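Long-range contacts in GH127 beta-L-arabinofuranoside (Geobacillus stearothermophilus, PDB 4QK0), which probably hydrolyses beta-L-arabinofuranosidic bonds to release L-arabinose, as a glycoside hydrolase of family 127: residues A[132-137]-A[233-238]; A[186-191]-A[226-231]; A[469-474]-A[524-529]. All coordinates share one frame; numbering follows the deposited sequence.

Interaction 1. Residues A[132-137]-A[233-238]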
loop_
_atom_site.group_PDB
_atom_site.type_symbol
_atom_site.label_atom_id
_atom_site.label_comp_id
_atom_site.label_asym_id
_atom_site.label_seq_id
_atom_site.Cartn_x
_atom_site.Cartn_y
_atom_site.Cartn_z
ATOM N N TRP A 132 6.043 25.403 -27.059
ATOM C CA TRP A 132 5.202 24.417 -27.713
ATOM C C TRP A 132 5.884 23.114 -28.138
ATOM O O TRP A 132 5.376 22.425 -29.000
ATOM C CB TRP A 132 4.538 25.037 -28.959
ATOM C CG TRP A 132 3.846 26.400 -28.805
ATOM C CD1 TRP A 132 3.976 27.469 -29.646
ATOM C CD2 TRP A 132 2.885 26.784 -27.806
ATOM N NE1 TRP A 132 3.142 28.516 -29.230
ATOM C CE2 TRP A 132 2.458 28.107 -28.112
ATOM C CE3 TRP A 132 2.340 26.147 -26.685
ATOM C CZ2 TRP A 132 1.511 28.783 -27.337
ATOM C CZ3 TRP A 132 1.399 26.830 -25.903
ATOM C CH2 TRP A 132 1.006 28.143 -26.225
HETATM N N MSE A 133 7.007 22.763 -27.556
HETATM C CA MSE A 133 7.687 21.520 -27.924
HETATM C C MSE A 133 7.461 20.401 -26.909
HETATM O O MSE A 133 7.812 19.258 -27.150
HETATM C CB MSE A 133 9.190 21.771 -28.131
HETATM C CG MSE A 133 9.489 22.737 -29.290
HETATM SE SE MSE A 133 8.957 22.082 -31.081
HETATM C CE MSE A 133 7.520 23.287 -31.648
ATOM N N ASN A 134 6.882 20.717 -25.751
ATOM C CA ASN A 134 6.560 19.713 -24.739
ATOM C C ASN A 134 5.282 20.035 -23.992
ATOM O O ASN A 134 5.254 20.399 -22.807
ATOM C CB ASN A 134 7.715 19.479 -23.748
ATOM C CG ASN A 134 7.510 18.198 -22.936
ATOM O OD1 ASN A 134 6.400 17.651 -22.855
ATOM N ND2 ASN A 134 8.582 17.716 -22.339
ATOM N N LEU A 135 4.194 19.830 -24.718
ATOM C CA LEU A 135 2.840 19.985 -24.177
ATOM C C LEU A 135 2.499 18.880 -23.215
ATOM O O LEU A 135 1.653 19.060 -22.344
ATOM C CB LEU A 135 1.813 20.001 -25.336
ATOM C CG LEU A 135 1.580 21.343 -26.082
ATOM C CD1 LEU A 135 0.931 22.330 -25.149
ATOM C CD2 LEU A 135 2.877 21.929 -26.631
ATOM N N ARG A 136 3.104 17.721 -23.392
ATOM C CA ARG A 136 2.819 16.575 -22.504
ATOM C C ARG A 136 3.168 16.925 -21.055
ATOM O O ARG A 136 2.411 16.609 -20.161
ATOM C CB ARG A 136 3.622 15.346 -22.916
ATOM C CG ARG A 136 3.163 14.090 -22.198
ATOM C CD ARG A 136 4.150 12.940 -22.384
ATOM N NE ARG A 136 5.418 13.274 -21.797
ATOM C CZ ARG A 136 6.565 12.657 -22.054
ATOM N NH1 ARG A 136 6.594 11.656 -22.911
ATOM N NH2 ARG A 136 7.705 13.084 -21.469
ATOM N N ASP A 137 4.276 17.638 -20.857
ATOM C CA ASP A 137 4.788 17.888 -19.516
ATOM C C ASP A 137 4.818 19.326 -19.068
ATOM O O ASP A 137 4.709 19.564 -17.873
ATOM C CB ASP A 137 6.255 17.397 -19.393
ATOM C CG ASP A 137 6.410 15.913 -19.714
ATOM O OD1 ASP A 137 5.443 15.136 -19.529
ATOM O OD2 ASP A 137 7.506 15.547 -20.162
ATOM N N GLU A 233 9.082 12.106 -30.125
ATOM C CA GLU A 233 9.984 11.788 -31.245
ATOM C C GLU A 233 10.795 13.018 -31.703
ATOM O O GLU A 233 12.006 12.968 -31.765
ATOM C CB GLU A 233 9.109 11.214 -32.377
ATOM C CG GLU A 233 9.704 11.185 -33.780
ATOM C CD GLU A 233 10.469 9.915 -34.071
ATOM O OE1 GLU A 233 10.947 9.276 -33.099
ATOM O OE2 GLU A 233 10.594 9.580 -35.269
ATOM N N ALA A 234 10.119 14.134 -31.977
ATOM C CA ALA A 234 10.784 15.385 -32.361
ATOM C C ALA A 234 11.778 15.926 -31.308
ATOM O O ALA A 234 12.707 16.617 -31.672
ATOM C CB ALA A 234 9.754 16.459 -32.692
ATOM N N ARG A 235 11.574 15.631 -30.017
ATOM C CA ARG A 235 12.538 16.019 -28.969
ATOM C C ARG A 235 13.719 15.050 -28.916
ATOM O O ARG A 235 14.676 15.292 -28.187
ATOM C CB ARG A 235 11.898 16.004 -27.579
ATOM C CG ARG A 235 10.921 17.105 -27.297
ATOM C CD ARG A 235 10.629 17.223 -25.791
ATOM N NE ARG A 235 9.956 16.045 -25.214
ATOM C CZ ARG A 235 8.649 15.800 -25.247
ATOM N NH1 ARG A 235 7.788 16.618 -25.863
ATOM N NH2 ARG A 235 8.169 14.711 -24.665
ATOM N N GLY A 236 13.634 13.938 -29.644
ATOM C CA GLY A 236 14.645 12.892 -29.581
ATOM C C GLY A 236 14.570 12.021 -28.324
ATOM O O GLY A 236 15.530 11.376 -27.948
ATOM N N GLU A 237 13.410 11.983 -27.692
ATOM C CA GLU A 237 13.250 11.280 -26.444
ATOM C C GLU A 237 12.834 9.825 -26.698
ATOM O O GLU A 237 11.983 9.533 -27.531
ATOM C CB GLU A 237 12.277 12.059 -25.551
ATOM C CG GLU A 237 11.798 11.354 -24.295
ATOM C CD GLU A 237 10.614 12.070 -23.648
ATOM O OE1 GLU A 237 10.596 13.327 -23.651
ATOM O OE2 GLU A 237 9.692 11.360 -23.152
ATOM N N THR A 238 13.497 8.909 -25.993
ATOM C CA THR A 238 13.264 7.451 -26.144
ATOM C C THR A 238 12.732 6.765 -24.876
ATOM O O THR A 238 12.038 5.755 -24.977
ATOM C CB THR A 238 14.563 6.712 -26.604
ATOM O OG1 THR A 238 15.707 7.233 -25.910
ATOM C CG2 THR A 238 14.783 6.881 -28.117
#
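The tight part of the contact is a stack: the guanidinium of Arg235, its chain bent at chi3, lies flat on the amide of Asn134. The planes are 6° apart, and Asn134 ND2 sits over the middle of the guanidinium, 3.5 Å from Arg235 CZ. At the guanidinium edge NH1 of Arg235 bonds to a lone pair of Met133 O (2.9 Å) and also pairs with Glu231, while NE and NH2 together clasp OE1 of Glu237 from above the carboxylate plane. The other Glu237 oxygen belongs to Arg136, whose NH1 meets the syn lone pair of OE2 at 3.1 Å, NH2 joining it end-on. Arg136 turns its second edge to Asp137, NE to OD1 and NH2 to OD2 (2.8 Å). This makes a four-residue salt-bridge network between the loop before helix 140-158 and the end of helix 227-234, where Gly236, with positive phi, closes the last turn in a Schellman motif. Asn134 adds an Asx motif, its OD1 accepting from the backbone N of Asp137, and its ND2 reaches Asp137 OD2, so the amide's rotation is fixed. Arg136 NH2 and Arg235 NH2 approach to 3.6 Å, a repulsion the two carboxylates probably offset. The solvent side is looser: exposed Met133, a selenomethionine, joins mainly through its backbone, and the far end of its side chain turns off, Met133 CB staying 5.0 Å from Arg235 CG.

Interaction 2. Residues A[186-191]-A[226-231]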
loop_
_atom_site.group_PDB
_atom_site.type_symbol
_atom_site.label_atom_id
_atom_site.label_comp_id
_atom_site.label_asym_id
_atom_site.label_seq_id
_atom_site.Cartn_x
_atom_site.Cartn_y
_atom_site.Cartn_z
ATOM N N PRO A 186 -1.402 19.800 -34.085
ATOM C CA PRO A 186 -2.592 19.035 -33.718
ATOM C C PRO A 186 -2.487 18.505 -32.280
ATOM O O PRO A 186 -2.646 17.305 -32.011
ATOM C CB PRO A 186 -2.599 17.902 -34.753
ATOM C CG PRO A 186 -1.163 17.636 -34.975
ATOM C CD PRO A 186 -0.451 18.980 -34.843
ATOM N N GLY A 187 -2.254 19.442 -31.366
ATOM C CA GLY A 187 -1.864 19.136 -30.022
ATOM C C GLY A 187 -2.868 19.564 -28.994
ATOM O O GLY A 187 -3.930 20.113 -29.304
ATOM N N TYR A 188 -2.452 19.383 -27.758
ATOM C CA TYR A 188 -3.257 19.664 -26.564
ATOM C C TYR A 188 -2.350 19.453 -25.312
ATOM O O TYR A 188 -1.288 18.884 -25.452
ATOM C CB TYR A 188 -4.477 18.732 -26.540
ATOM C CG TYR A 188 -4.232 17.320 -26.963
ATOM C CD1 TYR A 188 -3.657 16.393 -26.083
ATOM C CD2 TYR A 188 -4.559 16.874 -28.255
ATOM C CE1 TYR A 188 -3.413 15.089 -26.471
ATOM C CE2 TYR A 188 -4.309 15.563 -28.641
ATOM C CZ TYR A 188 -3.746 14.672 -27.743
ATOM O OH TYR A 188 -3.541 13.348 -28.105
ATOM N N ASP A 189 -2.755 19.899 -24.121
ATOM C CA ASP A 189 -1.870 19.901 -22.935
ATOM C C ASP A 189 -2.021 18.585 -22.184
ATOM O O ASP A 189 -3.103 17.974 -22.137
ATOM C CB ASP A 189 -2.174 21.079 -22.001
ATOM C CG ASP A 189 -1.009 21.409 -21.002
ATOM O OD1 ASP A 189 -0.626 20.548 -20.181
ATOM O OD2 ASP A 189 -0.542 22.556 -21.014
ATOM N N GLY A 190 -0.890 18.131 -21.646
ATOM C CA GLY A 190 -0.829 16.960 -20.778
ATOM C C GLY A 190 -1.632 17.151 -19.536
ATOM O O GLY A 190 -2.096 16.188 -18.924
ATOM N N HIS A 191 -1.883 18.405 -19.195
ATOM C CA HIS A 191 -2.782 18.692 -18.111
ATOM C C HIS A 191 -3.927 19.569 -18.574
ATOM O O HIS A 191 -3.768 20.778 -18.749
ATOM C CB HIS A 191 -2.048 19.369 -16.956
ATOM C CG HIS A 191 -2.766 19.286 -15.655
ATOM N ND1 HIS A 191 -4.118 19.517 -15.531
ATOM C CD2 HIS A 191 -2.316 19.003 -14.399
ATOM C CE1 HIS A 191 -4.475 19.383 -14.260
ATOM N NE2 HIS A 191 -3.400 19.049 -13.561
ATOM N N TYR A 226 -0.694 9.370 -32.052
ATOM C CA TYR A 226 -0.690 10.163 -30.807
ATOM C C TYR A 226 0.151 11.411 -30.920
ATOM O O TYR A 226 1.342 11.347 -31.201
ATOM C CB TYR A 226 -0.143 9.306 -29.670
ATOM C CG TYR A 226 -1.065 8.224 -29.112
ATOM C CD1 TYR A 226 -2.364 8.506 -28.764
ATOM C CD2 TYR A 226 -0.587 6.944 -28.871
ATOM C CE1 TYR A 226 -3.171 7.547 -28.203
ATOM C CE2 TYR A 226 -1.388 5.972 -28.308
ATOM C CZ TYR A 226 -2.678 6.277 -27.978
ATOM O OH TYR A 226 -3.539 5.313 -27.446
ATOM N N TYR A 227 -0.452 12.560 -30.707
ATOM C CA TYR A 227 0.315 13.798 -30.652
ATOM C C TYR A 227 1.511 13.694 -29.702
ATOM O O TYR A 227 2.610 14.164 -30.025
ATOM C CB TYR A 227 -0.562 14.985 -30.259
ATOM C CG TYR A 227 0.267 16.204 -30.013
ATOM C CD1 TYR A 227 1.021 16.778 -31.037
ATOM C CD2 TYR A 227 0.349 16.763 -28.767
ATOM C CE1 TYR A 227 1.836 17.867 -30.802
ATOM C CE2 TYR A 227 1.143 17.854 -28.532
ATOM C CZ TYR A 227 1.890 18.402 -29.539
ATOM O OH TYR A 227 2.649 19.499 -29.270
ATOM N N PHE A 228 1.325 13.096 -28.528
ATOM C CA PHE A 228 2.438 13.077 -27.568
ATOM C C PHE A 228 3.581 12.246 -28.067
ATOM O O PHE A 228 4.728 12.495 -27.709
ATOM C CB PHE A 228 1.986 12.589 -26.164
ATOM C CG PHE A 228 1.039 13.511 -25.461
ATOM C CD1 PHE A 228 1.109 14.914 -25.624
ATOM C CD2 PHE A 228 0.093 13.010 -24.614
ATOM C CE1 PHE A 228 0.260 15.777 -24.964
ATOM C CE2 PHE A 228 -0.772 13.874 -23.940
ATOM C CZ PHE A 228 -0.690 15.248 -24.122
ATOM N N ASP A 229 3.289 11.218 -28.860
ATOM C CA ASP A 229 4.387 10.438 -29.483
ATOM C C ASP A 229 5.110 11.258 -30.530
ATOM O O ASP A 229 6.320 11.186 -30.643
ATOM C CB ASP A 229 3.868 9.127 -30.110
ATOM C CG ASP A 229 3.591 8.047 -29.084
ATOM O OD1 ASP A 229 4.069 8.149 -27.928
ATOM O OD2 ASP A 229 2.841 7.104 -29.416
ATOM N N GLN A 230 4.367 12.055 -31.288
ATOM C CA GLN A 230 4.982 12.890 -32.328
ATOM C C GLN A 230 5.908 13.901 -31.706
ATOM O O GLN A 230 7.029 14.038 -32.159
ATOM C CB GLN A 230 3.922 13.584 -33.200
ATOM C CG GLN A 230 3.013 12.615 -33.968
ATOM C CD GLN A 230 1.827 13.287 -34.659
ATOM O OE1 GLN A 230 1.178 14.191 -34.121
ATOM N NE2 GLN A 230 1.523 12.813 -35.853
ATOM N N GLU A 231 5.467 14.629 -30.679
ATOM C CA GLU A 231 6.373 15.650 -30.100
ATOM C C GLU A 231 7.552 15.036 -29.363
ATOM O O GLU A 231 8.664 15.585 -29.372
ATOM C CB GLU A 231 5.637 16.680 -29.211
ATOM C CG GLU A 231 4.837 16.123 -28.056
ATOM C CD GLU A 231 4.612 17.133 -26.934
ATOM O OE1 GLU A 231 4.640 16.708 -25.758
ATOM O OE2 GLU A 231 4.389 18.348 -27.216
HETATM O O HOH W 1 -1.010 12.121 -27.610
HETATM O O HOH W 2 -3.453 12.795 -30.535
#
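Tyr188 holds CG in the crowded position between its backbone N and carbonyl carbon (chi1 40°), which brings the end of the ring near the start of helix 227-234; there Tyr227 has CG anti to its backbone N, and Phe228 has CG anti to its carbonyl carbon. The three rings make an aromatic cluster that ties a loop between two helices of the catalytic domain to the first turn of a third. Tyr188 takes part in two T-shaped pairs, with opposite roles. Its face receives the edge of Tyr227, planes at 63°, and its own edge points at the face of Phe228, planes at 69°, bringing Tyr188 CE1 within 3.6 Å of Phe228 CZ. Gly187 CA sits over the face of Tyr227 in a CH-pi contact, 3.5 Å from the ring centroid and almost on the ring normal, while CG of Glu231 lies over the opposite face. Space is tight here: a beta carbon on Gly187 would fall 2.8 Å from CZ of Tyr227. Polar groups at the helix start are met through water. Phe228 N donates at 2.7 Å to water 1, which also bonds to Tyr188 OH; the hydroxyl has a further partner in the backbone N of Gly222. Water 2 accepts from Tyr227 N at 3.0 Å and lies at the edge of the Tyr188 ring, 2.5 Å from its OH.

Interaction 3. Residues A[469-474]-A[524-529]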
loop_
_atom_site.group_PDB
_atom_site.type_symbol
_atom_site.label_atom_id
_atom_site.label_comp_id
_atom_site.label_asym_id
_atom_site.label_seq_id
_atom_site.Cartn_x
_atom_site.Cartn_y
_atom_site.Cartn_z
ATOM N N VAL A 469 -35.065 25.075 7.035
ATOM C CA VAL A 469 -34.731 26.197 6.164
ATOM C C VAL A 469 -35.948 27.082 5.924
ATOM O O VAL A 469 -37.043 26.600 5.580
ATOM C CB VAL A 469 -34.232 25.729 4.783
ATOM C CG1 VAL A 469 -33.795 26.914 3.965
ATOM C CG2 VAL A 469 -33.074 24.737 4.920
ATOM N N ARG A 470 -35.749 28.379 6.103
ATOM C CA ARG A 470 -36.803 29.370 5.867
ATOM C C ARG A 470 -36.418 30.245 4.671
ATOM O O ARG A 470 -35.399 30.915 4.689
ATOM C CB ARG A 470 -36.951 30.202 7.130
ATOM C CG ARG A 470 -38.173 31.066 7.075
ATOM C CD ARG A 470 -38.180 32.201 8.146
ATOM N NE ARG A 470 -38.946 31.727 9.286
ATOM C CZ ARG A 470 -38.915 32.257 10.509
ATOM N NH1 ARG A 470 -38.161 33.317 10.802
ATOM N NH2 ARG A 470 -39.663 31.704 11.453
ATOM N N LEU A 471 -37.209 30.156 3.610
ATOM C CA LEU A 471 -37.026 30.963 2.394
ATOM C C LEU A 471 -38.115 32.019 2.303
ATOM O O LEU A 471 -39.298 31.700 2.311
ATOM C CB LEU A 471 -37.172 30.116 1.139
ATOM C CG LEU A 471 -36.141 29.062 0.881
ATOM C CD1 LEU A 471 -36.602 28.165 -0.243
ATOM C CD2 LEU A 471 -34.856 29.713 0.463
ATOM N N THR A 472 -37.697 33.255 2.220
ATOM C CA THR A 472 -38.595 34.363 2.017
ATOM C C THR A 472 -38.443 34.821 0.588
ATOM O O THR A 472 -37.340 35.057 0.106
ATOM C CB THR A 472 -38.305 35.519 2.974
ATOM O OG1 THR A 472 -38.326 35.011 4.305
ATOM C CG2 THR A 472 -39.401 36.568 2.866
ATOM N N VAL A 473 -39.566 34.842 -0.111
ATOM C CA VAL A 473 -39.583 35.153 -1.514
ATOM C C VAL A 473 -40.291 36.479 -1.680
ATOM O O VAL A 473 -41.497 36.568 -1.430
ATOM C CB VAL A 473 -40.315 34.048 -2.323
ATOM C CG1 VAL A 473 -40.308 34.379 -3.814
ATOM C CG2 VAL A 473 -39.648 32.690 -2.091
ATOM N N SER A 474 -39.580 37.478 -2.190
ATOM C CA SER A 474 -40.165 38.799 -2.406
ATOM C C SER A 474 -39.983 39.352 -3.797
ATOM O O SER A 474 -38.985 39.952 -4.090
ATOM C CB SER A 474 -39.536 39.741 -1.426
ATOM O OG SER A 474 -39.756 39.181 -0.166
ATOM N N ASP A 524 -43.899 36.136 0.819
ATOM C CA ASP A 524 -44.208 34.722 0.817
ATOM C C ASP A 524 -43.072 33.965 1.517
ATOM O O ASP A 524 -41.883 34.264 1.339
ATOM C CB ASP A 524 -44.434 34.194 -0.601
ATOM C CG ASP A 524 -45.870 34.392 -1.083
ATOM O OD1 ASP A 524 -46.760 34.728 -0.272
ATOM O OD2 ASP A 524 -46.136 34.177 -2.287
ATOM N N GLU A 525 -43.459 32.990 2.315
ATOM C CA GLU A 525 -42.514 32.204 3.101
ATOM C C GLU A 525 -42.648 30.696 2.846
ATOM O O GLU A 525 -43.734 30.120 2.938
ATOM C CB GLU A 525 -42.711 32.483 4.564
ATOM C CG GLU A 525 -41.529 32.010 5.370
ATOM C CD GLU A 525 -41.714 32.266 6.856
ATOM O OE1 GLU A 525 -41.581 33.428 7.257
ATOM O OE2 GLU A 525 -41.979 31.306 7.615
ATOM N N VAL A 526 -41.540 30.090 2.449
ATOM C CA VAL A 526 -41.446 28.651 2.257
ATOM C C VAL A 526 -40.590 28.114 3.390
ATOM O O VAL A 526 -39.479 28.591 3.590
ATOM C CB VAL A 526 -40.771 28.301 0.929
ATOM C CG1 VAL A 526 -40.705 26.786 0.729
ATOM C CG2 VAL A 526 -41.497 28.941 -0.239
ATOM N N LYS A 527 -41.144 27.153 4.137
ATOM C CA LYS A 527 -40.398 26.423 5.161
ATOM C C LYS A 527 -40.110 25.001 4.724
ATOM O O LYS A 527 -41.027 24.242 4.332
ATOM C CB LYS A 527 -41.001 26.418 6.582
ATOM C CG LYS A 527 -40.450 27.589 7.369
ATOM C CD LYS A 527 -41.171 27.840 8.675
ATOM C CE LYS A 527 -40.722 26.855 9.739
ATOM N NZ LYS A 527 -39.465 27.291 10.395
ATOM N N LEU A 528 -38.819 24.669 4.773
ATOM C CA LEU A 528 -38.346 23.325 4.454
ATOM C C LEU A 528 -37.859 22.673 5.710
ATOM O O LEU A 528 -37.169 23.301 6.499
ATOM C CB LEU A 528 -37.201 23.379 3.491
ATOM C CG LEU A 528 -37.378 24.140 2.184
ATOM C CD1 LEU A 528 -36.096 24.136 1.380
ATOM C CD2 LEU A 528 -38.442 23.457 1.385
ATOM N N TYR A 529 -38.226 21.407 5.891
ATOM C CA TYR A 529 -37.762 20.627 7.031
ATOM C C TYR A 529 -37.188 19.302 6.523
ATOM O O TYR A 529 -37.901 18.497 5.903
ATOM C CB TYR A 529 -38.880 20.369 8.031
ATOM C CG TYR A 529 -38.476 19.347 9.085
ATOM C CD1 TYR A 529 -37.349 19.564 9.887
ATOM C CD2 TYR A 529 -39.206 18.153 9.265
ATOM C CE1 TYR A 529 -36.975 18.629 10.839
ATOM C CE2 TYR A 529 -38.833 17.218 10.214
ATOM C CZ TYR A 529 -37.716 17.463 10.994
ATOM O OH TYR A 529 -37.319 16.536 11.922
#
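Backbone hydrogen bonds carry most of this strand pairing. Val469 with Leu528 and Leu471 with Val526 each exchange two nearly straight bonds, such as Leu528 N to Val469 O at 2.7 Å. At the end of the ladder Val473 N reaches Asp524 O at 2.8 Å, but the return bond from Asp524 N to Val473 O is weak, at 3.3 Å. CA-H...O contacts run from residues of the non-hydrogen-bonded pairs to adjacent carbonyls, Glu525 CA lying 3.3 Å from Leu471 O. Apolar contacts occupy one face, where CB of Val469 meets CB of Leu528 at 4.0 Å and Leu471 rests beside Val526; Leu485 of strand 479-486 packs on Leu471 and Leu528. On the same face, the Asp524 carboxylate is paired with Arg518. Charge gathers on the other face: Arg470, bent at chi3, crosses Glu525 obliquely and forms a salt bridge, NE to OE2 at 3.5 Å. An alanine in place of Glu525 has no carboxylate for this bridge and would probably leave the nearby charges of Arg470 and Lys527 less well balanced. Two strands distant in sequence thus meet as inner neighbours of an antiparallel sheet whose apolar face packs on another sheet, as in a beta-sandwich.

In the fold
Interactions 1 and 2 form one neighbourhood, their centres about 8 Å apart, and share helix 227-234; along the chain the second is nested in the loop closed by the first. Leu135 joins them directly: its O lies 2.8 Å from Gly190 N and its N 2.9 Å from Glu231 OE2, both probable hydrogen bonds, while its CB packs on Tyr188 O. Interaction 3 belongs to the middle domain, across the centre of the chain, with its centre about 58 Å from that of interaction 1 and about 52 Å from that of interaction 2. Its nearest atoms remain about 35 Å from interaction 2, and the two contacts do not touch.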